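Local structure of nucleocapsid protein (Sin Nombre virus, 2IC6) at residues S5-V10 with R66-L71; L16-L21 with T59-L64; D30-V35 with S45-R50. The protein probably packages the single-stranded genomic RNA of the virus into nucleocapsids, with the N-terminal region described here folding as an antiparallel coiled coil. The protein carries 1 engineered substitution. One frame throughout, in Å; residues are numbered along the deposited sequence. Where two conformers were deposited one is given.

Contact 1: residues S5-V10 with R66-L71; sequences STLKEV and RELADL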
ATOM      1  N   SER A   5     -13.684   5.279  19.894  1.00 30.51           N
ATOM      2  CA  SER A   5     -14.664   4.668  18.950  1.00 26.92           C
ATOM      3  C   SER A   5     -14.526   4.696  17.431  1.00 23.11           C
ATOM      4  O   SER A   5     -13.548   4.173  16.944  1.00 19.43           O
ATOM      5  CB  SER A   5     -15.794   3.888  19.561  1.00 30.06           C
ATOM      6  OG  SER A   5     -15.614   2.521  19.212  1.00 34.63           O
ATOM      7  N   THR A   6     -15.403   5.342  16.656  1.00 22.20           N
ATOM      8  CA  THR A   6     -15.272   5.330  15.192  1.00 20.02           C
ATOM      9  C   THR A   6     -13.919   5.892  14.700  1.00 16.28           C
ATOM     10  O   THR A   6     -13.275   5.317  13.788  1.00 16.79           O
ATOM     11  CB  THR A   6     -16.424   6.031  14.503  1.00 20.76           C
ATOM     12  OG1 THR A   6     -17.624   5.285  14.780  1.00 25.91           O
ATOM     13  CG2 THR A   6     -16.171   6.129  13.005  1.00 24.64           C
ATOM     14  N   LEU A   7     -13.515   7.047  15.204  1.00 15.19           N
ATOM     15  CA  LEU A   7     -12.257   7.646  14.781  1.00 14.46           C
ATOM     16  C   LEU A   7     -11.091   6.747  15.129  1.00 13.18           C
ATOM     17  O   LEU A   7     -10.146   6.617  14.350  1.00 13.60           O
ATOM     18  CB  LEU A   7     -12.011   9.062  15.324  1.00 13.65           C
ATOM     19  CG  LEU A   7     -12.780  10.186  14.598  1.00 14.02           C
ATOM     20  CD1 LEU A   7     -14.277  10.168  14.810  1.00 16.79           C
ATOM     21  CD2 LEU A   7     -12.171  11.520  15.005  1.00 15.68           C
ATOM     22  N   LYS A   8     -11.094   6.144  16.322  1.00 13.99           N
ATOM     23  CA  LYS A   8     -10.003   5.244  16.670  1.00 14.15           C
ATOM     24  C   LYS A   8      -9.999   4.034  15.723  1.00 14.34           C
ATOM     25  O   LYS A   8      -8.905   3.564  15.348  1.00 15.11           O
ATOM     26  CB  LYS A   8     -10.125   4.794  18.132  1.00 14.74           C
ATOM     27  CG  LYS A   8      -9.150   3.761  18.607  1.00 16.46           C
ATOM     28  CD  LYS A   8      -7.700   4.112  18.430  1.00 19.98           C
ATOM     29  CE  LYS A   8      -6.773   3.145  19.203  1.00 20.55           C
ATOM     30  NZ  LYS A   8      -5.361   3.303  18.740  1.00 20.21           N
ATOM     31  N   GLU A   9     -11.178   3.524  15.339  1.00 14.56           N
ATOM     32  CA  GLU A   9     -11.224   2.383  14.436  1.00 16.97           C
ATOM     33  C   GLU A   9     -10.561   2.718  13.117  1.00 14.51           C
ATOM     34  O   GLU A   9      -9.799   1.902  12.572  1.00 14.73           O
ATOM     35  CB  GLU A   9     -12.673   1.942  14.237  1.00 17.25           C
ATOM     36  CG  GLU A   9     -13.154   1.162  15.364  1.00 25.02           C
ATOM     37  CD  GLU A   9     -14.587   0.678  15.213  1.00 25.87           C
ATOM     38  OE1 GLU A   9     -15.082   0.189  16.264  1.00 35.02           O
ATOM     39  OE2 GLU A   9     -15.240   0.791  14.123  1.00 29.52           O
ATOM     40  N   VAL A  10     -10.859   3.884  12.590  1.00 12.88           N
ATOM     41  CA  VAL A  10     -10.277   4.338  11.328  1.00 13.68           C
ATOM     42  C   VAL A  10      -8.788   4.499  11.492  1.00 12.77           C
ATOM     43  O   VAL A  10      -8.012   4.072  10.632  1.00 13.15           O
ATOM     44  CB  VAL A  10     -10.980   5.605  10.766  1.00 13.03           C
ATOM     45  CG1 VAL A  10     -10.305   6.092   9.475  1.00 15.44           C
ATOM     46  CG2 VAL A  10     -12.504   5.295  10.506  1.00 16.55           C
ATOM     47  N   ARG A  66      -8.599  10.589   3.983  1.00 10.69           N
ATOM     48  CA  ARG A  66      -9.572  11.660   3.677  1.00 11.61           C
ATOM     49  C   ARG A  66     -10.788  11.532   4.558  1.00 10.92           C
ATOM     50  O   ARG A  66     -11.377  12.548   4.996  1.00 11.91           O
ATOM     51  CB  ARG A  66      -9.892  11.671   2.192  1.00 12.11           C
ATOM     52  CG  ARG A  66      -8.777  12.317   1.320  1.00 15.62           C
ATOM     53  CD  ARG A  66      -9.082  12.275  -0.172  1.00 17.20           C
ATOM     54  NE  ARG A  66      -8.087  12.959  -1.014  1.00 19.65           N
ATOM     55  CZ  ARG A  66      -8.108  14.262  -1.340  1.00 20.23           C
ATOM     56  NH1 ARG A  66      -9.068  15.123  -0.938  1.00 19.17           N
ATOM     57  NH2 ARG A  66      -7.110  14.710  -2.103  1.00 21.76           N
ATOM     58  N   GLU A  67     -11.256  10.316   4.791  1.00 10.19           N
ATOM     59  CA  GLU A  67     -12.432  10.118   5.672  1.00  9.95           C
ATOM     60  C   GLU A  67     -12.106  10.482   7.106  1.00 10.60           C
ATOM     61  O   GLU A  67     -12.925  11.107   7.780  1.00 11.06           O
ATOM     62  CB  GLU A  67     -12.958   8.731   5.547  1.00 10.76           C
ATOM     63  CG  GLU A  67     -13.581   8.597   4.155  1.00 11.61           C
ATOM     64  CD  GLU A  67     -14.275   7.244   3.890  1.00 13.24           C
ATOM     65  OE1 GLU A  67     -14.630   6.520   4.858  1.00 15.19           O
ATOM     66  OE2 GLU A  67     -14.617   7.033   2.706  1.00 14.64           O
ATOM     67  N   LEU A  68     -10.936  10.095   7.640  1.00 10.96           N
ATOM     68  CA  LEU A  68     -10.585  10.506   8.992  1.00 11.25           C
ATOM     69  C   LEU A  68     -10.524  12.026   9.126  1.00 11.17           C
ATOM     70  O   LEU A  68     -10.966  12.564  10.148  1.00 12.03           O
ATOM     71  CB  LEU A  68      -9.257   9.843   9.389  1.00 10.50           C
ATOM     72  CG  LEU A  68      -8.851  10.108  10.841  1.00 11.26           C
ATOM     73  CD1 LEU A  68      -9.876   9.766  11.884  1.00 12.51           C
ATOM     74  CD2 LEU A  68      -7.510   9.414  11.143  1.00 12.42           C
ATOM     75  N   ALA A  69      -9.998  12.722   8.121  1.00 11.72           N
ATOM     76  CA  ALA A  69      -9.965  14.164   8.139  1.00 12.19           C
ATOM     77  C   ALA A  69     -11.389  14.714   8.334  1.00 12.30           C
ATOM     78  O   ALA A  69     -11.620  15.631   9.144  1.00 14.16           O
ATOM     79  CB  ALA A  69      -9.316  14.706   6.959  1.00 13.63           C
ATOM     80  N   ASP A  70     -12.345  14.200   7.588  1.00 12.04           N
ATOM     81  CA  ASP A  70     -13.722  14.637   7.698  1.00 12.65           C
ATOM     82  C   ASP A  70     -14.380  14.170   9.014  1.00 12.70           C
ATOM     83  O   ASP A  70     -15.165  14.928   9.639  1.00 15.38           O
ATOM     84  CB  ASP A  70     -14.579  14.242   6.515  0.70 12.60           C
ATOM     85  CG  ASP A  70     -14.686  15.353   5.537  0.70 16.28           C
ATOM     86  OD1 ASP A  70     -14.208  15.163   4.463  0.70 20.19           O
ATOM     87  OD2 ASP A  70     -15.212  16.463   5.866  0.70 20.69           O
ATOM     88  N   LEU A  71     -14.072  13.006   9.527  1.00 12.66           N
ATOM     89  CA  LEU A  71     -14.559  12.585  10.838  1.00 13.34           C
ATOM     90  C   LEU A  71     -14.112  13.575  11.932  1.00 13.95           C
ATOM     91  O   LEU A  71     -14.894  13.976  12.806  1.00 15.34           O
ATOM     92  CB  LEU A  71     -14.075  11.170  11.194  1.00 12.62           C
ATOM     93  CG  LEU A  71     -14.751  10.017  10.448  1.00 13.13           C
ATOM     94  CD1 LEU A  71     -13.944   8.710  10.646  1.00 14.52           C
ATOM     95  CD2 LEU A  71     -16.196   9.836  10.888  1.00 13.23           C
TER

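Contact 2: residues L16-L21 with T59-L64; sequences LHEQRL and TKLGEL. Engineered in segment 16-21: Arg20 (natural residue Gln).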
ATOM      1  N   LEU A  16      -2.733  -0.380  10.263  1.00 13.75           N
ATOM      2  CA  LEU A  16      -2.591  -1.705   9.696  1.00 14.52           C
ATOM      3  C   LEU A  16      -2.231  -1.560   8.246  1.00 13.48           C
ATOM      4  O   LEU A  16      -1.336  -2.265   7.759  1.00 14.73           O
ATOM      5  CB  LEU A  16      -3.861  -2.477   9.877  1.00 15.16           C
ATOM      6  CG  LEU A  16      -3.895  -3.874   9.303  1.00 19.41           C
ATOM      7  CD1 LEU A  16      -2.833  -4.666   9.961  1.00 24.02           C
ATOM      8  CD2 LEU A  16      -5.302  -4.411   9.503  1.00 22.66           C
ATOM      9  N   HIS A  17      -2.894  -0.626   7.548  1.00 11.90           N
ATOM     10  CA  HIS A  17      -2.570  -0.452   6.132  1.00 12.21           C
ATOM     11  C   HIS A  17      -1.190   0.164   5.902  1.00 10.40           C
ATOM     12  O   HIS A  17      -0.541  -0.246   4.928  1.00 11.16           O
ATOM     13  CB  HIS A  17      -3.693   0.292   5.444  1.00 12.11           C
ATOM     14  CG  HIS A  17      -4.907  -0.563   5.179  1.00 14.97           C
ATOM     15  ND1 HIS A  17      -5.868  -0.793   6.142  1.00 14.18           N
ATOM     16  CD2 HIS A  17      -5.324  -1.222   4.065  1.00 17.20           C
ATOM     17  CE1 HIS A  17      -6.819  -1.559   5.616  1.00 16.34           C
ATOM     18  NE2 HIS A  17      -6.513  -1.834   4.364  1.00 18.21           N
ATOM     19  N   GLU A  18      -0.767   1.106   6.748  1.00 10.45           N
ATOM     20  CA  GLU A  18       0.561   1.658   6.621  1.00 10.94           C
ATOM     21  C   GLU A  18       1.618   0.586   6.838  1.00 10.62           C
ATOM     22  O   GLU A  18       2.654   0.536   6.148  1.00 10.50           O
ATOM     23  CB  GLU A  18       0.778   2.750   7.643  1.00 11.91           C
ATOM     24  CG  GLU A  18       0.005   3.971   7.396  1.00 13.51           C
ATOM     25  CD  GLU A  18       0.483   4.867   6.310  1.00 15.75           C
ATOM     26  OE1 GLU A  18      -0.043   6.023   6.230  1.00 21.34           O
ATOM     27  OE2 GLU A  18       1.387   4.516   5.491  1.00 17.03           O
ATOM     28  N   GLN A  19       1.400  -0.309   7.798  1.00 10.37           N
ATOM     29  CA  GLN A  19       2.328  -1.401   8.042  1.00 10.12           C
ATOM     30  C   GLN A  19       2.379  -2.329   6.843  1.00 10.65           C
ATOM     31  O   GLN A  19       3.477  -2.737   6.402  1.00 10.33           O
ATOM     32  CB  GLN A  19       1.956  -2.141   9.330  1.00 10.44           C
ATOM     33  CG  GLN A  19       2.105  -1.241  10.548  1.00 10.48           C
ATOM     34  CD  GLN A  19       1.832  -1.951  11.864  1.00 10.99           C
ATOM     35  OE1 GLN A  19       1.156  -2.972  11.892  1.00 15.81           O
ATOM     36  NE2 GLN A  19       2.295  -1.386  12.963  1.00 11.23           N
ATOM     37  N   ARG A  20       1.206  -2.688   6.286  1.00 10.48           N
ATOM     38  CA  ARG A  20       1.183  -3.554   5.119  1.00 11.11           C
ATOM     39  C   ARG A  20       1.844  -2.844   3.906  1.00  9.01           C
ATOM     40  O   ARG A  20       2.463  -3.490   3.109  1.00 10.67           O
ATOM     41  CB  ARG A  20      -0.242  -3.877   4.789  1.00 11.07           C
ATOM     42  CG  ARG A  20      -0.843  -4.746   5.674  1.00 18.66           C
ATOM     43  CD  ARG A  20      -2.193  -5.216   5.157  1.00 24.40           C
ATOM     44  NE  ARG A  20      -3.274  -4.508   5.789  1.00 36.97           N
ATOM     45  CZ  ARG A  20      -4.536  -4.896   5.732  1.00 39.53           C
ATOM     46  NH1 ARG A  20      -4.857  -5.981   5.064  1.00 41.93           N
ATOM     47  NH2 ARG A  20      -5.468  -4.204   6.352  1.00 40.30           N
ATOM     48  N   LEU A  21       1.702  -1.536   3.823  1.00  9.45           N
ATOM     49  CA  LEU A  21       2.356  -0.794   2.748  1.00  9.33           C
ATOM     50  C   LEU A  21       3.876  -0.947   2.856  1.00  8.65           C
ATOM     51  O   LEU A  21       4.555  -1.127   1.853  1.00  9.01           O
ATOM     52  CB  LEU A  21       1.911   0.633   2.744  1.00  9.69           C
ATOM     53  CG  LEU A  21       2.485   1.507   1.632  1.00 10.02           C
ATOM     54  CD1 LEU A  21       2.210   0.949   0.239  1.00 11.06           C
ATOM     55  CD2 LEU A  21       1.997   2.955   1.763  1.00 11.38           C
ATOM     56  N   THR A  59      -4.126   3.535  -2.578  1.00  8.68           N
ATOM     57  CA  THR A  59      -5.462   4.005  -2.828  1.00 10.22           C
ATOM     58  C   THR A  59      -6.341   3.896  -1.609  1.00  9.07           C
ATOM     59  O   THR A  59      -7.056   4.836  -1.253  1.00 10.45           O
ATOM     60  CB  THR A  59      -6.068   3.315  -4.056  1.00 10.47           C
ATOM     61  OG1 THR A  59      -5.291   3.664  -5.179  1.00 13.66           O
ATOM     62  CG2 THR A  59      -7.529   3.661  -4.261  1.00 12.40           C
ATOM     63  N   LYS A  60      -6.350   2.731  -1.001  1.00  9.29           N
ATOM     64  CA  LYS A  60      -7.133   2.518   0.182  1.00 10.11           C
ATOM     65  C   LYS A  60      -6.738   3.438   1.321  1.00 10.08           C
ATOM     66  O   LYS A  60      -7.600   4.038   1.966  1.00 10.94           O
ATOM     67  CB  LYS A  60      -6.982   1.053   0.614  1.00 11.55           C
ATOM     68  CG  LYS A  60      -7.701   0.703   1.914  1.00 13.31           C
ATOM     69  CD  LYS A  60      -9.172   0.753   1.829  1.00 15.38           C
ATOM     70  CE  LYS A  60      -9.818   0.463   3.190  1.00 16.98           C
ATOM     71  NZ  LYS A  60     -11.258   0.253   3.019  1.00 20.23           N
ATOM     72  N   LEU A  61      -5.442   3.647   1.535  1.00  9.79           N
ATOM     73  CA  LEU A  61      -4.979   4.614   2.510  1.00 10.41           C
ATOM     74  C   LEU A  61      -5.428   6.011   2.252  1.00 10.13           C
ATOM     75  O   LEU A  61      -5.801   6.729   3.189  1.00 11.41           O
ATOM     76  CB  LEU A  61      -3.445   4.562   2.585  1.00 10.53           C
ATOM     77  CG  LEU A  61      -2.906   3.480   3.483  1.00 12.17           C
ATOM     78  CD1 LEU A  61      -1.424   3.153   3.116  1.00 14.06           C
ATOM     79  CD2 LEU A  61      -3.130   3.835   4.966  1.00 15.06           C
ATOM     80  N   GLY A  62      -5.418   6.421   1.007  1.00 10.53           N
ATOM     81  CA  GLY A  62      -5.875   7.771   0.713  1.00 11.83           C
ATOM     82  C   GLY A  62      -7.339   7.958   1.063  1.00 11.79           C
ATOM     83  O   GLY A  62      -7.719   9.021   1.561  1.00 13.36           O
ATOM     84  N   GLU A  63      -8.154   6.948   0.794  1.00 11.19           N
ATOM     85  CA  GLU A  63      -9.560   6.982   1.161  1.00 12.14           C
ATOM     86  C   GLU A  63      -9.723   7.074   2.673  1.00 11.16           C
ATOM     87  O   GLU A  63     -10.490   7.926   3.164  1.00 12.37           O
ATOM     88  CB  GLU A  63     -10.280   5.777   0.637  1.00 12.61           C
ATOM     89  CG  GLU A  63     -10.357   5.572  -0.862  1.00 17.35           C
ATOM     90  CD  GLU A  63     -10.858   4.142  -1.256  1.00 19.56           C
ATOM     91  OE1 GLU A  63     -10.615   3.764  -2.415  1.00 25.52           O
ATOM     92  OE2 GLU A  63     -11.486   3.416  -0.437  1.00 24.04           O
ATOM     93  N   LEU A  64      -9.043   6.207   3.410  1.00 10.46           N
ATOM     94  CA  LEU A  64      -9.128   6.196   4.836  1.00 10.35           C
ATOM     95  C   LEU A  64      -8.708   7.569   5.434  1.00  9.97           C
ATOM     96  O   LEU A  64      -9.357   8.107   6.331  1.00 11.53           O
ATOM     97  CB  LEU A  64      -8.262   5.122   5.432  1.00 11.57           C
ATOM     98  CG  LEU A  64      -8.700   3.674   5.220  1.00 11.47           C
ATOM     99  CD1 LEU A  64      -7.562   2.728   5.626  1.00 13.66           C
ATOM    100  CD2 LEU A  64      -9.970   3.371   6.067  1.00 16.51           C
TER

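Contact 3: residues D30-V35 with S45-R50; sequences DAERAV and STLQSR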
ATOM      1  N   ASP A  30      12.297  -5.672  -3.994  1.00 12.43           N
ATOM      2  CA  ASP A  30      12.951  -6.910  -4.383  1.00 14.07           C
ATOM      3  C   ASP A  30      12.620  -7.235  -5.843  1.00 12.73           C
ATOM      4  O   ASP A  30      13.497  -7.658  -6.627  1.00 13.88           O
ATOM      5  CB  ASP A  30      12.390  -8.104  -3.523  1.00 17.09           C
ATOM      6  CG  ASP A  30      12.578  -8.084  -1.983  1.00 19.89           C
ATOM      7  OD1 ASP A  30      11.849  -8.873  -1.233  1.00 24.31           O
ATOM      8  OD2 ASP A  30      13.440  -7.424  -1.516  1.00 23.36           O
ATOM      9  N   ALA A  31      11.328  -7.135  -6.204  1.00 10.87           N
ATOM     10  CA  ALA A  31      10.921  -7.487  -7.563  1.00 10.09           C
ATOM     11  C   ALA A  31      11.506  -6.497  -8.590  1.00 10.79           C
ATOM     12  O   ALA A  31      11.871  -6.949  -9.708  1.00 11.58           O
ATOM     13  CB  ALA A  31       9.411  -7.512  -7.656  1.00 10.38           C
ATOM     14  N   GLU A  32      11.608  -5.222  -8.264  1.00 11.11           N
ATOM     15  CA  GLU A  32      12.173  -4.251  -9.221  1.00 12.82           C
ATOM     16  C   GLU A  32      13.617  -4.560  -9.514  1.00 14.04           C
ATOM     17  O   GLU A  32      14.062  -4.495 -10.632  1.00 15.25           O
ATOM     18  CB  GLU A  32      12.195  -2.872  -8.558  1.00 16.06           C
ATOM     19  CG  GLU A  32      10.994  -2.297  -8.361  1.00 17.12           C
ATOM     20  CD  GLU A  32      11.204  -1.083  -7.515  1.00 18.25           C
ATOM     21  OE1 GLU A  32      12.074  -0.888  -6.657  1.00 25.91           O
ATOM     22  OE2 GLU A  32      10.423  -0.270  -7.774  1.00 23.39           O
ATOM     23  N   ARG A  33      14.351  -4.898  -8.479  1.00 14.86           N
ATOM     24  CA  ARG A  33      15.766  -5.182  -8.634  1.00 15.55           C
ATOM     25  C   ARG A  33      15.965  -6.391  -9.501  1.00 15.92           C
ATOM     26  O   ARG A  33      16.846  -6.409 -10.371  1.00 16.83           O
ATOM     27  CB  ARG A  33      16.452  -5.363  -7.297  1.00 17.98           C
ATOM     28  CG  ARG A  33      17.917  -5.508  -7.400  1.00 19.10           C
ATOM     29  CD  ARG A  33      18.623  -4.349  -8.140  1.00 23.34           C
ATOM     30  NE  ARG A  33      20.084  -4.575  -8.113  1.00 23.01           N
ATOM     31  CZ  ARG A  33      20.964  -4.066  -8.976  1.00 22.14           C
ATOM     32  NH1 ARG A  33      22.253  -4.339  -8.877  1.00 27.03           N
ATOM     33  NH2 ARG A  33      20.558  -3.215  -9.896  1.00 26.15           N
ATOM     34  N   ALA A  34      15.129  -7.415  -9.322  1.00 15.35           N
ATOM     35  CA  ALA A  34      15.239  -8.637 -10.142  1.00 15.28           C
ATOM     36  C   ALA A  34      15.042  -8.317 -11.605  1.00 14.57           C
ATOM     37  O   ALA A  34      15.750  -8.844 -12.490  1.00 16.23           O
ATOM     38  CB  ALA A  34      14.235  -9.693  -9.689  1.00 15.36           C
ATOM     39  N   VAL A  35      14.096  -7.458 -11.951  1.00 13.73           N
ATOM     40  CA  VAL A  35      13.820  -7.073 -13.325  1.00 13.69           C
ATOM     41  C   VAL A  35      14.943  -6.191 -13.875  1.00 14.98           C
ATOM     42  O   VAL A  35      15.308  -6.361 -15.077  1.00 17.75           O
ATOM     43  CB  VAL A  35      12.499  -6.324 -13.492  1.00 12.53           C
ATOM     44  CG1 VAL A  35      12.354  -5.630 -14.822  1.00 14.64           C
ATOM     45  CG2 VAL A  35      11.375  -7.310 -13.272  1.00 12.63           C
ATOM     46  N   SER A  45       6.328 -10.351 -14.579  1.00 12.06           N
ATOM     47  CA  SER A  45       5.052 -10.638 -14.013  1.00 12.63           C
ATOM     48  C   SER A  45       5.043 -10.454 -12.483  1.00 11.19           C
ATOM     49  O   SER A  45       4.093  -9.876 -11.914  1.00 11.41           O
ATOM     50  CB  SER A  45       4.605 -12.038 -14.421  0.60 14.11           C
ATOM     51  OG  SER A  45       3.414 -12.385 -13.770  0.60 17.60           O
ATOM     52  N   THR A  46       6.080 -10.880 -11.795  1.00 10.57           N
ATOM     53  CA  THR A  46       6.182 -10.693 -10.366  1.00  9.95           C
ATOM     54  C   THR A  46       6.108  -9.187 -10.066  1.00  9.44           C
ATOM     55  O   THR A  46       5.414  -8.745  -9.166  1.00  9.56           O
ATOM     56  CB  THR A  46       7.520 -11.250  -9.848  1.00  9.85           C
ATOM     57  OG1 THR A  46       7.646 -12.631 -10.182  1.00 11.49           O
ATOM     58  CG2 THR A  46       7.675 -11.056  -8.335  1.00 11.26           C
ATOM     59  N   LEU A  47       6.863  -8.422 -10.822  1.00  9.66           N
ATOM     60  CA  LEU A  47       6.890  -6.974 -10.649  1.00  9.67           C
ATOM     61  C   LEU A  47       5.505  -6.328 -10.875  1.00  9.03           C
ATOM     62  O   LEU A  47       5.080  -5.475 -10.069  1.00  9.14           O
ATOM     63  CB  LEU A  47       7.925  -6.368 -11.592  1.00  9.18           C
ATOM     64  CG  LEU A  47       8.092  -4.857 -11.525  1.00 10.30           C
ATOM     65  CD1 LEU A  47       8.415  -4.379 -10.095  1.00 11.64           C
ATOM     66  CD2 LEU A  47       9.112  -4.412 -12.575  1.00 13.13           C
ATOM     67  N   GLN A  48       4.832  -6.723 -11.928  1.00  9.95           N
ATOM     68  CA  GLN A  48       3.494  -6.223 -12.207  1.00 10.27           C
ATOM     69  C   GLN A  48       2.584  -6.443 -11.010  1.00  9.44           C
ATOM     70  O   GLN A  48       1.834  -5.548 -10.614  1.00 10.15           O
ATOM     71  CB  GLN A  48       2.989  -6.904 -13.430  1.00 12.50           C
ATOM     72  CG  GLN A  48       1.597  -6.554 -13.920  1.00 14.80           C
ATOM     73  CD  GLN A  48       1.172  -7.374 -15.182  1.00 16.28           C
ATOM     74  OE1 GLN A  48       1.798  -8.413 -15.554  1.00 19.77           O
ATOM     75  NE2 GLN A  48       0.051  -6.964 -15.772  1.00 18.00           N
ATOM     76  N   SER A  49       2.621  -7.648 -10.443  1.00  9.33           N
ATOM     77  CA  SER A  49       1.797  -7.954  -9.309  1.00  9.00           C
ATOM     78  C   SER A  49       2.152  -7.147  -8.064  1.00  8.67           C
ATOM     79  O   SER A  49       1.269  -6.653  -7.353  1.00  9.54           O
ATOM     80  CB  SER A  49       1.857  -9.436  -8.991  1.00  9.56           C
ATOM     81  OG  SER A  49       1.286 -10.240 -10.016  1.00 12.05           O
ATOM     82  N   ARG A  50       3.432  -7.033  -7.739  1.00  8.17           N
ATOM     83  CA  ARG A  50       3.840  -6.281  -6.569  1.00  8.28           C
ATOM     84  C   ARG A  50       3.468  -4.801  -6.731  1.00  8.32           C
ATOM     85  O   ARG A  50       3.104  -4.162  -5.749  1.00  9.08           O
ATOM     86  CB  ARG A  50       5.334  -6.445  -6.299  1.00  8.78           C
ATOM     87  CG  ARG A  50       5.771  -7.846  -5.922  1.00  9.31           C
ATOM     88  CD  ARG A  50       5.008  -8.404  -4.748  1.00  9.97           C
ATOM     89  NE  ARG A  50       5.617  -9.652  -4.277  1.00  9.83           N
ATOM     90  CZ  ARG A  50       5.069 -10.449  -3.390  1.00 11.48           C
ATOM     91  NH1 ARG A  50       3.858 -10.214  -2.933  1.00 11.23           N
ATOM     92  NH2 ARG A  50       5.680 -11.542  -2.983  1.00 12.43           N
TER

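Contact 1: residues S5-V10 with R66-L71
Leu7 overlaps the flank of Leu71, the two side chains sliding past each other in opposite directions. The touching atoms are Leu7 CD1 and Leu71 CB, 3.8 Å apart. With CG anti to the carbonyl carbon (chi1 -78°), Leu7 CG comes equally near that CB. The Leu7 CB sets off alongside the interface, and the branched end of the side chain closes on the partner helix.

The CB of Val10 is directed toward the other helix, and its branches are divided between two leucines. Its CG2 meets Leu71 CD1 tip to tip at 3.7 Å. Its CG1 is anti to the backbone N (chi1 177°) and lies 3.9 Å from Leu68 CB. The Val10 and Leu68 side chains slide past each other in opposite directions.

Leu68 turns its CD1 back to Leu7. That methyl is 4.0 Å from Leu7 CG and equally far from the Leu7 carbonyl oxygen. Thr6 adds a marginal touch, its CG2 lying 4.1 Å from Leu71 CD1, with the two side chains crossing at about a right angle.

No hydrogen bond joins the two segments, and side-chain packing carries the contact. It lies near the surface, and Leu7, Val10, Leu68 and Leu71 all stay partly exposed. Lys8, on the far side of its helix, forms a salt bridge with Asp12.

The axes of the two short segments run nearly antiparallel and come to 10.2 Å at an angle of 159°. Leu68 also touches Gln11 and Ile14, so it sits among Leu7, Val10, Gln11 and Ile14 of the facing helix. One side chain set into four spaced in this way is knobs-into-holes packing, the hallmark of a coiled coil.

Contact 2: residues L16-L21 with T59-L64
The His17 ring has Leu64 CD1 over one face and Arg20 NH2 over the opposite face. Arg20 is an engineered residue, and its NH2 stands 3.0 Å above the plane of the His17 ring, offset toward the rim. The carbonyl carbon of Leu16 lies in the guanidinium plane, at its edge. Lys60 CG approaches the His17 ring obliquely, 3.7 Å from NE2.

This is the antiparallel coiled coil near the middle of the chain, where the axes of the two short segments come to 10.1 Å at 156°. Leu61 is a knob in a hole formed by Ile14, His17, Glu18 and Leu21. Its CD2 packs 3.6 Å from His17 CB.

His17 is buried, but its ND1 is satisfied by the Asn13 carbonyl oxygen one turn back. This bond and the cover on both faces should limit rotation of the ring. Lys60 NZ is 5.4 Å from His17 NE2, and the nearby Lys60 and the engineered Arg20 may disfavour a second proton on the ring.

The Glu18 side chain crosses Leu61 at a slant. A bend at CB-CG (chi2 -76°) sets Glu18 CD within 4.0 Å of Leu61 CD2. Its carboxylate is paired with Lys65 through OE1. Leu61 CD1 also meets Leu21 CD2 at 3.7 Å.

Contact 3: residues D30-V35 with S45-R50
Leu47 reaches across to the opposite helix and splits its two methyls between Glu32 and Val35. With CG anti to the backbone N (chi1 -179°), the branch point is set toward Glu32. Leu47 CD1 lies 3.7 Å from Glu32 CG, in the aliphatic part of that side chain, and the two side chains lie at a slant. Leu47 CD2 meets Val35 CG2 at 3.7 Å, and here the side chains cross at about a right angle.

The CB of Ala31 is directed toward the partner helix and is buried. It faces the Leu47 backbone, 4.0 Å from Leu47 CA. Thr46 CG2 and Arg50 CG touch the same CB, so a single methyl meets three residues. Thr46 OG1 has a separate partner, the Val42 carbonyl oxygen.

The small alanine goes with a close approach of the backbones. Ala31 CA and Leu47 CA are 5.1 Å apart, and the axes of the two short segments come to 8.7 Å at an angle of 151°.

Leu47 also touches Leu28, which completes a knobs-into-holes site with Ala31, Glu32 and Val35. Arg50 extends the packing to Lys27 and Leu28. Toward the turn between helix 6-37 and helix 41-74, Ala34 and Val35 touch Asn43.

Overall arrangement
All three contacts join the same two helices, 6-37 and 41-74, of one antiparallel hairpin. Contact 3 lies nearest the turn, contact 2 near the middle and contact 1 at the end that carries both chain termini. The centres of contacts 1 and 2 are 13 Å apart, and they touch through Val10 CG1 and Leu64 O at 3.9 Å. Contact 3 is about 21 Å from contact 2 and about 34 Å from contact 1, centre to centre, and touches neither. Contacts 1 and 3 flank the centre of the chain. The axes are closer in contact 3 than in the other two. Leu47, Leu61 and Leu68, the knobs, are 14 and 7 residues apart, in keeping with a heptad repeat.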